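PDB 2HG2: lactaldehyde dehydrogenase from Escherichia coli, which catalyses the NAD-dependent, irreversible oxidation of L-lactaldehyde to L-lactate in L-fucose and L-rhamnose breakdown, and also oxidises glycolaldehyde. Local coordinates for residues A[253-258]-A[288-293]; A[264-269]-A[299-304]; A[110-115]-A[162-167]; A[258-263]-A[295-300]. One frame throughout, in Å; residues are numbered along the deposited sequence.

Contact 1 (A[253-258]-A[288-293]); sequences GGKAPA and AERVYV. With SO4 (sulfate ion), chain B.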
loop_
_atom_site.group_PDB
_atom_site.type_symbol
_atom_site.label_atom_id
_atom_site.label_comp_id
_atom_site.label_asym_id
_atom_site.label_seq_id
_atom_site.Cartn_x
_atom_site.Cartn_y
_atom_site.Cartn_z
ATOM N N GLY A 253 16.290 -23.903 2.273
ATOM C CA GLY A 253 15.642 -25.126 1.825
ATOM C C GLY A 253 14.583 -25.704 2.743
ATOM O O GLY A 253 14.093 -25.025 3.651
ATOM N N GLY A 254 14.218 -26.959 2.493
ATOM C CA GLY A 254 13.206 -27.599 3.309
ATOM C C GLY A 254 12.912 -29.064 3.050
ATOM O O GLY A 254 13.757 -29.824 2.592
ATOM N N LYS A 255 11.680 -29.444 3.367
ATOM C CA LYS A 255 11.163 -30.800 3.219
ATOM C C LYS A 255 9.692 -30.641 2.864
ATOM O O LYS A 255 8.826 -31.061 3.629
ATOM C CB LYS A 255 11.271 -31.552 4.552
ATOM C CG LYS A 255 12.328 -32.656 4.618
ATOM C CD LYS A 255 12.000 -33.864 3.741
ATOM C CE LYS A 255 12.943 -35.032 4.042
ATOM N NZ LYS A 255 12.724 -36.212 3.154
ATOM N N ALA A 256 9.439 -30.032 1.707
ATOM C CA ALA A 256 8.102 -29.754 1.199
ATOM C C ALA A 256 7.061 -30.871 1.243
ATOM O O ALA A 256 7.189 -31.887 0.568
ATOM C CB ALA A 256 8.199 -29.226 -0.211
ATOM N N PRO A 257 6.010 -30.676 2.049
ATOM C CA PRO A 257 4.919 -31.648 2.193
ATOM C C PRO A 257 3.840 -31.484 1.092
ATOM O O PRO A 257 3.561 -30.369 0.638
ATOM C CB PRO A 257 4.428 -31.417 3.636
ATOM C CG PRO A 257 4.902 -29.955 3.984
ATOM C CD PRO A 257 6.162 -29.782 3.222
ATOM N N ALA A 258 3.302 -32.620 0.632
ATOM C CA ALA A 258 2.259 -32.700 -0.407
ATOM C C ALA A 258 1.136 -33.536 0.195
ATOM O O ALA A 258 1.368 -34.667 0.619
ATOM C CB ALA A 258 2.805 -33.401 -1.664
ATOM N N ALA A 288 8.329 -31.592 -3.737
ATOM C CA ALA A 288 7.664 -32.294 -2.650
ATOM C C ALA A 288 8.631 -33.375 -2.192
ATOM O O ALA A 288 9.120 -34.161 -3.004
ATOM C CB ALA A 288 6.368 -32.921 -3.142
ATOM N N GLU A 289 8.914 -33.409 -0.895
ATOM C CA GLU A 289 9.840 -34.387 -0.351
ATOM C C GLU A 289 9.162 -35.242 0.713
ATOM O O GLU A 289 9.762 -36.154 1.270
ATOM C CB GLU A 289 11.064 -33.665 0.225
ATOM C CG GLU A 289 12.271 -34.565 0.450
ATOM C CD GLU A 289 13.564 -33.786 0.600
ATOM O OE1 GLU A 289 13.978 -33.115 -0.372
ATOM O OE2 GLU A 289 14.167 -33.846 1.690
ATOM N N ARG A 290 7.902 -34.931 0.989
ATOM C CA ARG A 290 7.107 -35.660 1.964
ATOM C C ARG A 290 5.700 -35.744 1.384
ATOM O O ARG A 290 5.020 -34.728 1.249
ATOM C CB ARG A 290 7.062 -34.915 3.306
ATOM C CG ARG A 290 8.382 -34.865 4.071
ATOM C CD ARG A 290 8.182 -34.331 5.496
ATOM N NE ARG A 290 7.940 -32.886 5.566
ATOM C CZ ARG A 290 7.016 -32.317 6.340
ATOM N NH1 ARG A 290 6.229 -33.058 7.108
ATOM N NH2 ARG A 290 6.886 -30.998 6.366
ATOM N N VAL A 291 5.264 -36.948 1.032
ATOM C CA VAL A 291 3.937 -37.115 0.455
ATOM C C VAL A 291 2.978 -37.814 1.406
ATOM O O VAL A 291 3.235 -38.933 1.832
ATOM C CB VAL A 291 3.986 -37.936 -0.855
ATOM C CG1 VAL A 291 2.625 -37.908 -1.520
ATOM C CG2 VAL A 291 5.052 -37.381 -1.794
ATOM N N TYR A 292 1.878 -37.145 1.737
ATOM C CA TYR A 292 0.866 -37.706 2.620
ATOM C C TYR A 292 -0.384 -38.004 1.794
ATOM O O TYR A 292 -0.987 -37.099 1.214
ATOM C CB TYR A 292 0.529 -36.728 3.753
ATOM C CG TYR A 292 1.713 -36.381 4.626
ATOM C CD1 TYR A 292 2.581 -35.345 4.281
ATOM C CD2 TYR A 292 1.998 -37.122 5.774
ATOM C CE1 TYR A 292 3.706 -35.058 5.056
ATOM C CE2 TYR A 292 3.117 -36.847 6.554
ATOM C CZ TYR A 292 3.968 -35.816 6.189
ATOM O OH TYR A 292 5.089 -35.562 6.943
ATOM N N VAL A 293 -0.763 -39.278 1.744
ATOM C CA VAL A 293 -1.922 -39.727 0.969
ATOM C C VAL A 293 -2.943 -40.366 1.894
ATOM O O VAL A 293 -2.588 -41.252 2.666
ATOM C CB VAL A 293 -1.493 -40.785 -0.067
ATOM C CG1 VAL A 293 -2.649 -41.104 -0.998
ATOM C CG2 VAL A 293 -0.270 -40.292 -0.836
HETATM S S SO4 B . 9.321 -26.957 3.492
HETATM O O1 SO4 B . 10.419 -27.612 4.201
HETATM O O2 SO4 B . 8.857 -25.838 4.303
HETATM O O3 SO4 B . 9.765 -26.493 2.167
HETATM O O4 SO4 B . 8.203 -27.912 3.346
#
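Pro257 and Ala258 pair with Arg290 and Val291 as parallel strands. Strands 257-260 and 290-294 belong, with helix 266-277, to one beta-alpha-beta unit. The backbone is tightly knit. Ala258 N gives to Arg290 O at 2.8 Å, and Tyr292 N meets Ala258 O almost straight (174°). Ala256 O takes two donors: Glu289 N at 2.7 Å in the carbonyl plane, and Arg290 N from above it. The Arg290 side chain runs alongside Pro257, whose CB lies over one guanidinium face. A bend at chi3 (-74°) brings Arg290 NE to Lys255 O at 2.8 Å. NH1 gives to Tyr292 OH, and NH1 and NH2 also reach the carbonyls of Met403 and Ala404. A methionine in place of Arg290 would probably leave the Lys255, Met403 and Ala404 carbonyls without these donors. The packing is looser toward Gly254, whose O stands 4.1 Å from Glu289 OE2. A sulfate, its exact position doubtful, sits beside Lys255 N. The Lys255-Glu289 pair is close again, crossing at about a right angle, and every touching residue is buried. Lys255 NZ forms a salt bridge with Glu289 OE2 at 3.1 Å, while Ile379 O also holds NZ and Thr384 N holds OE2.

Contact 2 (A[264-269]-A[299-304]); sequences ADLELA and DQFVNR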
loop_
_atom_site.group_PDB
_atom_site.type_symbol
_atom_site.label_atom_id
_atom_site.label_comp_id
_atom_site.label_asym_id
_atom_site.label_seq_id
_atom_site.Cartn_x
_atom_site.Cartn_y
_atom_site.Cartn_z
ATOM N N ALA A 264 -9.194 -35.906 -4.623
ATOM C CA ALA A 264 -8.218 -35.216 -5.452
ATOM C C ALA A 264 -8.230 -35.725 -6.882
ATOM O O ALA A 264 -8.632 -36.857 -7.146
ATOM C CB ALA A 264 -6.821 -35.384 -4.867
ATOM N N ASP A 265 -7.797 -34.874 -7.804
ATOM C CA ASP A 265 -7.710 -35.256 -9.203
ATOM C C ASP A 265 -6.442 -36.095 -9.247
ATOM O O ASP A 265 -5.337 -35.566 -9.384
ATOM C CB ASP A 265 -7.551 -34.024 -10.095
ATOM C CG ASP A 265 -7.534 -34.372 -11.576
ATOM O OD1 ASP A 265 -6.740 -35.252 -11.982
ATOM O OD2 ASP A 265 -8.312 -33.754 -12.336
ATOM N N LEU A 266 -6.617 -37.402 -9.097
ATOM C CA LEU A 266 -5.511 -38.345 -9.090
ATOM C C LEU A 266 -4.474 -38.107 -10.183
ATOM O O LEU A 266 -3.279 -38.022 -9.910
ATOM C CB LEU A 266 -6.057 -39.770 -9.199
ATOM C CG LEU A 266 -5.033 -40.906 -9.185
ATOM C CD1 LEU A 266 -4.125 -40.792 -7.964
ATOM C CD2 LEU A 266 -5.772 -42.236 -9.179
ATOM N N GLU A 267 -4.936 -37.995 -11.421
ATOM C CA GLU A 267 -4.042 -37.793 -12.553
ATOM C C GLU A 267 -3.186 -36.536 -12.397
ATOM O O GLU A 267 -1.967 -36.575 -12.587
ATOM C CB GLU A 267 -4.871 -37.723 -13.837
ATOM C CG GLU A 267 -5.890 -38.857 -13.942
ATOM C CD GLU A 267 -6.877 -38.670 -15.083
ATOM O OE1 GLU A 267 -7.512 -37.591 -15.151
ATOM O OE2 GLU A 267 -7.022 -39.606 -15.905
ATOM N N LEU A 268 -3.832 -35.429 -12.046
ATOM C CA LEU A 268 -3.149 -34.152 -11.857
ATOM C C LEU A 268 -2.132 -34.204 -10.717
ATOM O O LEU A 268 -0.987 -33.776 -10.868
ATOM C CB LEU A 268 -4.180 -33.055 -11.582
ATOM C CG LEU A 268 -3.690 -31.716 -11.025
ATOM C CD1 LEU A 268 -2.597 -31.123 -11.916
ATOM C CD2 LEU A 268 -4.880 -30.773 -10.914
ATOM N N ALA A 269 -2.558 -34.737 -9.578
ATOM C CA ALA A 269 -1.693 -34.844 -8.411
ATOM C C ALA A 269 -0.417 -35.635 -8.680
ATOM O O ALA A 269 0.674 -35.192 -8.330
ATOM C CB ALA A 269 -2.459 -35.476 -7.251
ATOM N N ASP A 299 -4.022 -46.721 -2.305
ATOM C CA ASP A 299 -3.734 -47.763 -3.291
ATOM C C ASP A 299 -3.597 -47.241 -4.717
ATOM O O ASP A 299 -2.571 -47.453 -5.361
ATOM C CB ASP A 299 -4.811 -48.851 -3.240
ATOM C CG ASP A 299 -4.777 -49.647 -1.945
ATOM O OD1 ASP A 299 -3.689 -50.156 -1.585
ATOM O OD2 ASP A 299 -5.835 -49.771 -1.292
ATOM N N GLN A 300 -4.629 -46.563 -5.207
ATOM C CA GLN A 300 -4.605 -46.009 -6.555
ATOM C C GLN A 300 -3.420 -45.065 -6.742
ATOM O O GLN A 300 -2.615 -45.236 -7.663
ATOM C CB GLN A 300 -5.892 -45.233 -6.836
ATOM C CG GLN A 300 -7.144 -46.076 -6.950
ATOM C CD GLN A 300 -8.406 -45.242 -6.805
ATOM O OE1 GLN A 300 -8.775 -44.837 -5.698
ATOM N NE2 GLN A 300 -9.069 -44.967 -7.924
ATOM N N PHE A 301 -3.322 -44.071 -5.860
ATOM C CA PHE A 301 -2.253 -43.077 -5.932
ATOM C C PHE A 301 -0.856 -43.679 -5.971
ATOM O O PHE A 301 -0.052 -43.333 -6.833
ATOM C CB PHE A 301 -2.333 -42.101 -4.750
ATOM C CG PHE A 301 -1.285 -41.022 -4.794
ATOM C CD1 PHE A 301 -1.457 -39.900 -5.599
ATOM C CD2 PHE A 301 -0.100 -41.157 -4.080
ATOM C CE1 PHE A 301 -0.460 -38.930 -5.693
ATOM C CE2 PHE A 301 0.903 -40.193 -4.169
ATOM C CZ PHE A 301 0.722 -39.078 -4.978
ATOM N N VAL A 302 -0.564 -44.572 -5.034
ATOM C CA VAL A 302 0.754 -45.188 -4.985
ATOM C C VAL A 302 1.098 -45.987 -6.242
ATOM O O VAL A 302 2.256 -46.014 -6.659
ATOM C CB VAL A 302 0.898 -46.095 -3.747
ATOM C CG1 VAL A 302 2.296 -46.683 -3.696
ATOM C CG2 VAL A 302 0.631 -45.289 -2.485
ATOM N N ASN A 303 0.105 -46.635 -6.850
ATOM C CA ASN A 303 0.351 -47.413 -8.066
ATOM C C ASN A 303 0.764 -46.508 -9.222
ATOM O O ASN A 303 1.800 -46.728 -9.854
ATOM C CB ASN A 303 -0.890 -48.225 -8.468
ATOM C CG ASN A 303 -1.167 -49.379 -7.520
ATOM O OD1 ASN A 303 -0.252 -50.107 -7.124
ATOM N ND2 ASN A 303 -2.433 -49.561 -7.159
ATOM N N ARG A 304 -0.044 -45.489 -9.494
ATOM C CA ARG A 304 0.255 -44.556 -10.574
ATOM C C ARG A 304 1.577 -43.840 -10.344
ATOM O O ARG A 304 2.367 -43.667 -11.268
ATOM C CB ARG A 304 -0.857 -43.523 -10.716
ATOM C CG ARG A 304 -2.200 -44.110 -11.094
ATOM C CD ARG A 304 -3.112 -43.027 -11.646
ATOM N NE ARG A 304 -4.423 -43.541 -12.033
ATOM C CZ ARG A 304 -5.303 -42.854 -12.752
ATOM N NH1 ARG A 304 -5.009 -41.627 -13.167
ATOM N NH2 ARG A 304 -6.481 -43.388 -13.051
#
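Leu266 reaches between Phe301 and Arg304 and has the largest share of this contact. Its CG is anti to the backbone N (chi1 -179°), which sends the branch across to the other helix. Leu266 CD1 meets the edge of the Phe301 ring, 3.7 Å from Phe301 CD1. Leu266 CD2 lies over one face of the Arg304 guanidinium, 3.4 Å from Arg304 NE, and also touches Gln300 CB at 3.8 Å. Helices 266-277 and 295-310 meet here beside the sheet that holds strand 290-294. The first is the crossover helix of the beta-alpha-beta unit, and the second follows its last strand. Phe301 also packs on Val291 and Val293 of that strand and on Val270 and Ile273 of the crossover helix. Ala269 CB comes to the edge of its ring, 4.3 Å from Phe301 CE1. Extended from CG to NE (chi3 180°), Arg304 carries its guanidinium to Glu267, and Glu267 CG lies at the guanidinium edge, 3.0 Å from Arg304 NH1. The ion pair there is long, with Glu267 OE2 4.0 Å from Arg304 NH1, and the carboxylate and guanidinium planes are 52° apart. Asp265 is the N-cap of the first helix: Asp265 OD1 accepts from Leu268 N at 2.9 Å.

Contact 3 (A[110-115]-A[162-167]); sequences DYIDYM and KMAPAL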
loop_
_atom_site.group_PDB
_atom_site.type_symbol
_atom_site.label_atom_id
_atom_site.label_comp_id
_atom_site.label_asym_id
_atom_site.label_seq_id
_atom_site.Cartn_x
_atom_site.Cartn_y
_atom_site.Cartn_z
ATOM N N ASP A 110 14.321 -12.848 -17.797
ATOM C CA ASP A 110 12.994 -12.271 -17.580
ATOM C C ASP A 110 12.881 -11.695 -16.173
ATOM O O ASP A 110 12.275 -10.650 -15.961
ATOM C CB ASP A 110 11.901 -13.321 -17.782
ATOM C CG ASP A 110 11.760 -13.746 -19.229
ATOM O OD1 ASP A 110 12.229 -13.006 -20.122
ATOM O OD2 ASP A 110 11.168 -14.819 -19.475
ATOM N N TYR A 111 13.474 -12.388 -15.214
ATOM C CA TYR A 111 13.457 -11.956 -13.827
ATOM C C TYR A 111 14.177 -10.622 -13.682
ATOM O O TYR A 111 13.694 -9.709 -13.013
ATOM C CB TYR A 111 14.130 -13.014 -12.959
ATOM C CG TYR A 111 13.991 -12.772 -11.481
ATOM C CD1 TYR A 111 14.879 -11.934 -10.805
ATOM C CD2 TYR A 111 12.992 -13.413 -10.744
ATOM C CE1 TYR A 111 14.781 -11.748 -9.431
ATOM C CE2 TYR A 111 12.890 -13.233 -9.369
ATOM C CZ TYR A 111 13.789 -12.404 -8.722
ATOM O OH TYR A 111 13.714 -12.258 -7.362
ATOM N N ILE A 112 15.343 -10.508 -14.305
ATOM C CA ILE A 112 16.089 -9.262 -14.236
ATOM C C ILE A 112 15.239 -8.121 -14.800
ATOM O O ILE A 112 15.176 -7.048 -14.210
ATOM C CB ILE A 112 17.421 -9.370 -15.009
ATOM C CG1 ILE A 112 18.349 -10.351 -14.277
ATOM C CG2 ILE A 112 18.063 -7.993 -15.151
ATOM C CD1 ILE A 112 19.656 -10.651 -14.993
ATOM N N ASP A 113 14.573 -8.356 -15.932
ATOM C CA ASP A 113 13.732 -7.323 -16.533
ATOM C C ASP A 113 12.568 -6.962 -15.612
ATOM O O ASP A 113 12.237 -5.786 -15.453
ATOM C CB ASP A 113 13.175 -7.773 -17.891
ATOM C CG ASP A 113 14.223 -7.751 -18.993
ATOM O OD1 ASP A 113 15.152 -6.916 -18.930
ATOM O OD2 ASP A 113 14.107 -8.558 -19.940
ATOM N N TYR A 114 11.942 -7.975 -15.021
ATOM C CA TYR A 114 10.829 -7.743 -14.110
ATOM C C TYR A 114 11.270 -6.849 -12.946
ATOM O O TYR A 114 10.563 -5.918 -12.581
ATOM C CB TYR A 114 10.286 -9.073 -13.570
ATOM C CG TYR A 114 9.462 -8.916 -12.317
ATOM C CD1 TYR A 114 8.123 -8.520 -12.372
ATOM C CD2 TYR A 114 10.034 -9.118 -11.067
ATOM C CE1 TYR A 114 7.376 -8.330 -11.198
ATOM C CE2 TYR A 114 9.304 -8.929 -9.897
ATOM C CZ TYR A 114 7.981 -8.536 -9.966
ATOM O OH TYR A 114 7.286 -8.339 -8.793
ATOM N N MET A 115 12.437 -7.130 -12.373
ATOM C CA MET A 115 12.944 -6.333 -11.249
ATOM C C MET A 115 13.298 -4.905 -11.646
ATOM O O MET A 115 13.113 -3.973 -10.857
ATOM C CB MET A 115 14.167 -7.000 -10.621
ATOM C CG MET A 115 13.830 -8.154 -9.698
ATOM S SD MET A 115 12.988 -7.632 -8.167
ATOM C CE MET A 115 12.354 -9.177 -7.593
ATOM N N LYS A 162 19.407 -12.141 -6.396
ATOM C CA LYS A 162 20.036 -11.276 -5.405
ATOM C C LYS A 162 20.561 -9.954 -5.978
ATOM O O LYS A 162 20.313 -8.899 -5.400
ATOM C CB LYS A 162 21.180 -12.016 -4.707
ATOM C CG LYS A 162 20.743 -13.293 -4.005
ATOM C CD LYS A 162 21.904 -13.952 -3.275
ATOM C CE LYS A 162 21.519 -15.328 -2.730
ATOM N NZ LYS A 162 20.367 -15.296 -1.774
ATOM N N MET A 163 21.265 -9.996 -7.109
ATOM C CA MET A 163 21.819 -8.767 -7.687
ATOM C C MET A 163 20.823 -7.786 -8.322
ATOM O O MET A 163 20.999 -6.572 -8.201
ATOM C CB MET A 163 22.931 -9.105 -8.695
ATOM C CG MET A 163 22.475 -9.534 -10.088
ATOM S SD MET A 163 22.321 -8.144 -11.246
ATOM C CE MET A 163 20.763 -8.476 -11.967
ATOM N N ALA A 164 19.786 -8.292 -8.986
ATOM C CA ALA A 164 18.801 -7.419 -9.626
ATOM C C ALA A 164 18.081 -6.506 -8.619
ATOM O O ALA A 164 18.065 -5.283 -8.788
ATOM C CB ALA A 164 17.783 -8.254 -10.418
ATOM N N PRO A 165 17.480 -7.084 -7.564
ATOM C CA PRO A 165 16.781 -6.264 -6.560
ATOM C C PRO A 165 17.777 -5.316 -5.883
ATOM O O PRO A 165 17.487 -4.145 -5.648
ATOM C CB PRO A 165 16.243 -7.293 -5.569
ATOM C CG PRO A 165 16.256 -8.589 -6.329
ATOM C CD PRO A 165 17.472 -8.505 -7.182
ATOM N N ALA A 166 18.964 -5.843 -5.586
ATOM C CA ALA A 166 20.022 -5.071 -4.934
ATOM C C ALA A 166 20.438 -3.850 -5.747
ATOM O O ALA A 166 20.465 -2.726 -5.231
ATOM C CB ALA A 166 21.241 -5.960 -4.686
ATOM N N LEU A 167 20.767 -4.066 -7.018
ATOM C CA LEU A 167 21.188 -2.965 -7.869
ATOM C C LEU A 167 20.082 -1.966 -8.181
ATOM O O LEU A 167 20.316 -0.762 -8.203
ATOM C CB LEU A 167 21.785 -3.500 -9.171
ATOM C CG LEU A 167 23.313 -3.658 -9.155
ATOM C CD1 LEU A 167 23.727 -4.470 -7.944
ATOM C CD2 LEU A 167 23.792 -4.333 -10.439
#
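Ile112 and Met115 pack on Met163, Ala164 and Pro165 in a buried, apolar contact between two nearly parallel helices. Helix 98-116 lies beside helix 155-168, which follows strand 134-149 of the mixed sheet that also holds strands 172-176 and 222-228. The two short segments run in the same direction, with a crossing angle of -16° and 9.1 Å between axes. The short side chain of Ala164 lets the backbones come near: the CA atoms of Ile112 and Ala164 are 5.7 Å apart. The methyl of Ala164 faces Met115, and the two CB atoms are 3.8 Å apart. Met115 bends at chi2 (-68°) and brings its sulfur against CG of the Pro165 ring. Met115 SD is 3.9 Å from Pro165 CG, and Met115 CE is 4.1 Å from the same atom. Met163 takes a less usual path. Its CG sits between the backbone N and the carbonyl carbon, and two further bends turn the chain toward the other helix. Met163 CE then touches Ile112 CG1 at 3.8 Å and Ile112 CD1 at 3.9 Å, the two side chains crossing at about a right angle. Ile112 and Met163 both also touch Phe188 of helix 183-195. The lactate-binding residue Arg161 precedes the second segment in the same helix. Pro165 has no N-H to give to the turn before it, and the helix is kinked there. No hydrogen bond joins the two segments. Methyls, methylenes, a thioether and a proline ring make up the interface, so the contact rests on shape fit and exclusion of water, not on polar bonds.

Contact 4 (A[258-263]-A[295-300]); sequences AIVMDD and KGIYDQ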
loop_
_atom_site.group_PDB
_atom_site.type_symbol
_atom_site.label_atom_id
_atom_site.label_comp_id
_atom_site.label_asym_id
_atom_site.label_seq_id
_atom_site.Cartn_x
_atom_site.Cartn_y
_atom_site.Cartn_z
ATOM N N ALA A 258 3.302 -32.620 0.632
ATOM C CA ALA A 258 2.259 -32.700 -0.407
ATOM C C ALA A 258 1.136 -33.536 0.195
ATOM O O ALA A 258 1.368 -34.667 0.619
ATOM C CB ALA A 258 2.805 -33.401 -1.664
ATOM N N ILE A 259 -0.067 -32.977 0.253
ATOM C CA ILE A 259 -1.209 -33.673 0.823
ATOM C C ILE A 259 -2.205 -34.011 -0.273
ATOM O O ILE A 259 -2.741 -33.119 -0.933
ATOM C CB ILE A 259 -1.933 -32.802 1.868
ATOM C CG1 ILE A 259 -0.984 -32.445 3.006
ATOM C CG2 ILE A 259 -3.160 -33.530 2.398
ATOM C CD1 ILE A 259 -1.603 -31.520 4.046
ATOM N N VAL A 260 -2.450 -35.304 -0.457
ATOM C CA VAL A 260 -3.387 -35.773 -1.467
ATOM C C VAL A 260 -4.641 -36.321 -0.800
ATOM O O VAL A 260 -4.593 -37.360 -0.147
ATOM C CB VAL A 260 -2.765 -36.888 -2.317
ATOM C CG1 VAL A 260 -3.721 -37.285 -3.439
ATOM C CG2 VAL A 260 -1.425 -36.426 -2.873
ATOM N N MET A 261 -5.759 -35.617 -0.959
ATOM C CA MET A 261 -7.021 -36.054 -0.372
ATOM C C MET A 261 -7.682 -37.109 -1.267
ATOM O O MET A 261 -7.247 -37.335 -2.398
ATOM C CB MET A 261 -7.970 -34.864 -0.187
ATOM C CG MET A 261 -7.439 -33.753 0.720
ATOM S SD MET A 261 -6.999 -34.279 2.407
ATOM C CE MET A 261 -8.639 -34.550 3.132
ATOM N N ASP A 262 -8.728 -37.755 -0.760
ATOM C CA ASP A 262 -9.425 -38.782 -1.533
ATOM C C ASP A 262 -10.153 -38.170 -2.727
ATOM O O ASP A 262 -10.269 -38.796 -3.783
ATOM C CB ASP A 262 -10.441 -39.538 -0.660
ATOM C CG ASP A 262 -9.780 -40.400 0.409
ATOM O OD1 ASP A 262 -8.761 -41.059 0.104
ATOM O OD2 ASP A 262 -10.291 -40.432 1.551
ATOM N N ASP A 263 -10.634 -36.942 -2.555
ATOM C CA ASP A 263 -11.367 -36.251 -3.608
ATOM C C ASP A 263 -10.435 -35.455 -4.510
ATOM O O ASP A 263 -10.833 -34.454 -5.099
ATOM C CB ASP A 263 -12.406 -35.316 -2.986
ATOM C CG ASP A 263 -11.777 -34.098 -2.327
ATOM O OD1 ASP A 263 -10.733 -34.257 -1.656
ATOM O OD2 ASP A 263 -12.332 -32.983 -2.472
ATOM N N LYS A 295 -5.944 -42.794 3.161
ATOM C CA LYS A 295 -6.417 -44.152 2.920
ATOM C C LYS A 295 -7.265 -44.387 1.671
ATOM O O LYS A 295 -6.881 -45.144 0.782
ATOM C CB LYS A 295 -7.193 -44.630 4.151
ATOM C CG LYS A 295 -6.438 -44.469 5.471
ATOM C CD LYS A 295 -5.173 -45.313 5.496
ATOM C CE LYS A 295 -4.441 -45.177 6.824
ATOM N NZ LYS A 295 -3.206 -46.014 6.856
ATOM N N GLY A 296 -8.424 -43.741 1.621
ATOM C CA GLY A 296 -9.338 -43.907 0.504
ATOM C C GLY A 296 -8.789 -43.898 -0.912
ATOM O O GLY A 296 -9.345 -44.559 -1.788
ATOM N N ILE A 297 -7.710 -43.159 -1.147
ATOM C CA ILE A 297 -7.136 -43.070 -2.486
ATOM C C ILE A 297 -5.708 -43.608 -2.532
ATOM O O ILE A 297 -5.090 -43.661 -3.594
ATOM C CB ILE A 297 -7.150 -41.598 -2.975
ATOM C CG1 ILE A 297 -6.955 -41.536 -4.490
ATOM C CG2 ILE A 297 -6.050 -40.805 -2.278
ATOM C CD1 ILE A 297 -7.139 -40.138 -5.059
ATOM N N TYR A 298 -5.199 -44.012 -1.372
ATOM C CA TYR A 298 -3.838 -44.534 -1.254
ATOM C C TYR A 298 -3.462 -45.513 -2.366
ATOM O O TYR A 298 -2.676 -45.178 -3.255
ATOM C CB TYR A 298 -3.651 -45.221 0.104
ATOM C CG TYR A 298 -2.210 -45.576 0.419
ATOM C CD1 TYR A 298 -1.332 -44.623 0.936
ATOM C CD2 TYR A 298 -1.715 -46.854 0.170
ATOM C CE1 TYR A 298 0.005 -44.936 1.196
ATOM C CE2 TYR A 298 -0.380 -47.176 0.425
ATOM C CZ TYR A 298 0.471 -46.213 0.935
ATOM O OH TYR A 298 1.792 -46.524 1.168
ATOM N N ASP A 299 -4.022 -46.721 -2.305
ATOM C CA ASP A 299 -3.734 -47.763 -3.291
ATOM C C ASP A 299 -3.597 -47.241 -4.717
ATOM O O ASP A 299 -2.571 -47.453 -5.361
ATOM C CB ASP A 299 -4.811 -48.851 -3.240
ATOM C CG ASP A 299 -4.777 -49.647 -1.945
ATOM O OD1 ASP A 299 -3.689 -50.156 -1.585
ATOM O OD2 ASP A 299 -5.835 -49.771 -1.292
ATOM N N GLN A 300 -4.629 -46.563 -5.207
ATOM C CA GLN A 300 -4.605 -46.009 -6.555
ATOM C C GLN A 300 -3.420 -45.065 -6.742
ATOM O O GLN A 300 -2.615 -45.236 -7.663
ATOM C CB GLN A 300 -5.892 -45.233 -6.836
ATOM C CG GLN A 300 -7.144 -46.076 -6.950
ATOM C CD GLN A 300 -8.406 -45.242 -6.805
ATOM O OE1 GLN A 300 -8.775 -44.837 -5.698
ATOM N NE2 GLN A 300 -9.069 -44.967 -7.924
#
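Ile297 turns its side chain toward Asp262, and the two residues make most of the contact. It joins the end of strand 257-260 to the segment 295-300. Strand 290-294 runs directly into helix 295-310, so the contact packs the end of one strand on the helix that follows its neighbour, away from the annotated sites. The Ile297 side chain can be followed outward. Ile297 CB lies 3.5 Å from Asp262 OD1. There the chain forks. CG1 is anti to the backbone N (chi1 -163°) and carries Ile297 CD1 to the backbone, where it meets Asp262 O at 3.6 Å. CD1 also comes near Leu266 CD1 of helix 266-277. On the other branch, Ile297 CG2 lies 3.6 Å from Asp262 OD1 and 3.7 Å from Met261 O, and it reaches Val260 CG1 more loosely, at 4.4 Å. On the other side of the contact, the Asp262 carboxylate comes up to the backbone of Gly296 and Ile297. Asp262 OD1 is 2.7 Å from Ile297 N and 3.1 Å from Gly296 N, but poor angles keep either pair from counting as a hydrogen bond. The lack of a side chain at Gly296 matters, because a CB there would run into Asp262 OD1. The Asp262 backbone is held separately, by a bond from its N to Gln294 OE1. Replacing Asp262 by an alanine would remove the carboxylate and probably leave the Gly296 and Ile297 amides without a nearby negative charge, with a gap beside Ile297 CB. The chemistry is consistent with a weak electrostatic attraction between the carboxylate and the two amides, beside an aliphatic side chain packed on carbonyls.

From the N terminus, contact 3 comes first. It brings helix 155-168 back to helix 98-116 and is complete before the others begin. The other three open in the order 1, 4, 2, at 253-258, 258-263 and 264-269. They close in the same order, at 288-293, 295-300 and 299-304. Contact 1 therefore crosses both others. Contacts 4 and 2 share Asp299 and Gln300, and contacts 1 and 4 share Ala258. Together these three tie strands 257-260 and 290-294 to helices 266-277 and 295-310. Contacts 1 and 4 also meet through Tyr292 O and Val260 N, a probable hydrogen bond. Contact 3 lies apart, its centre about 29 Å from that of contact 1.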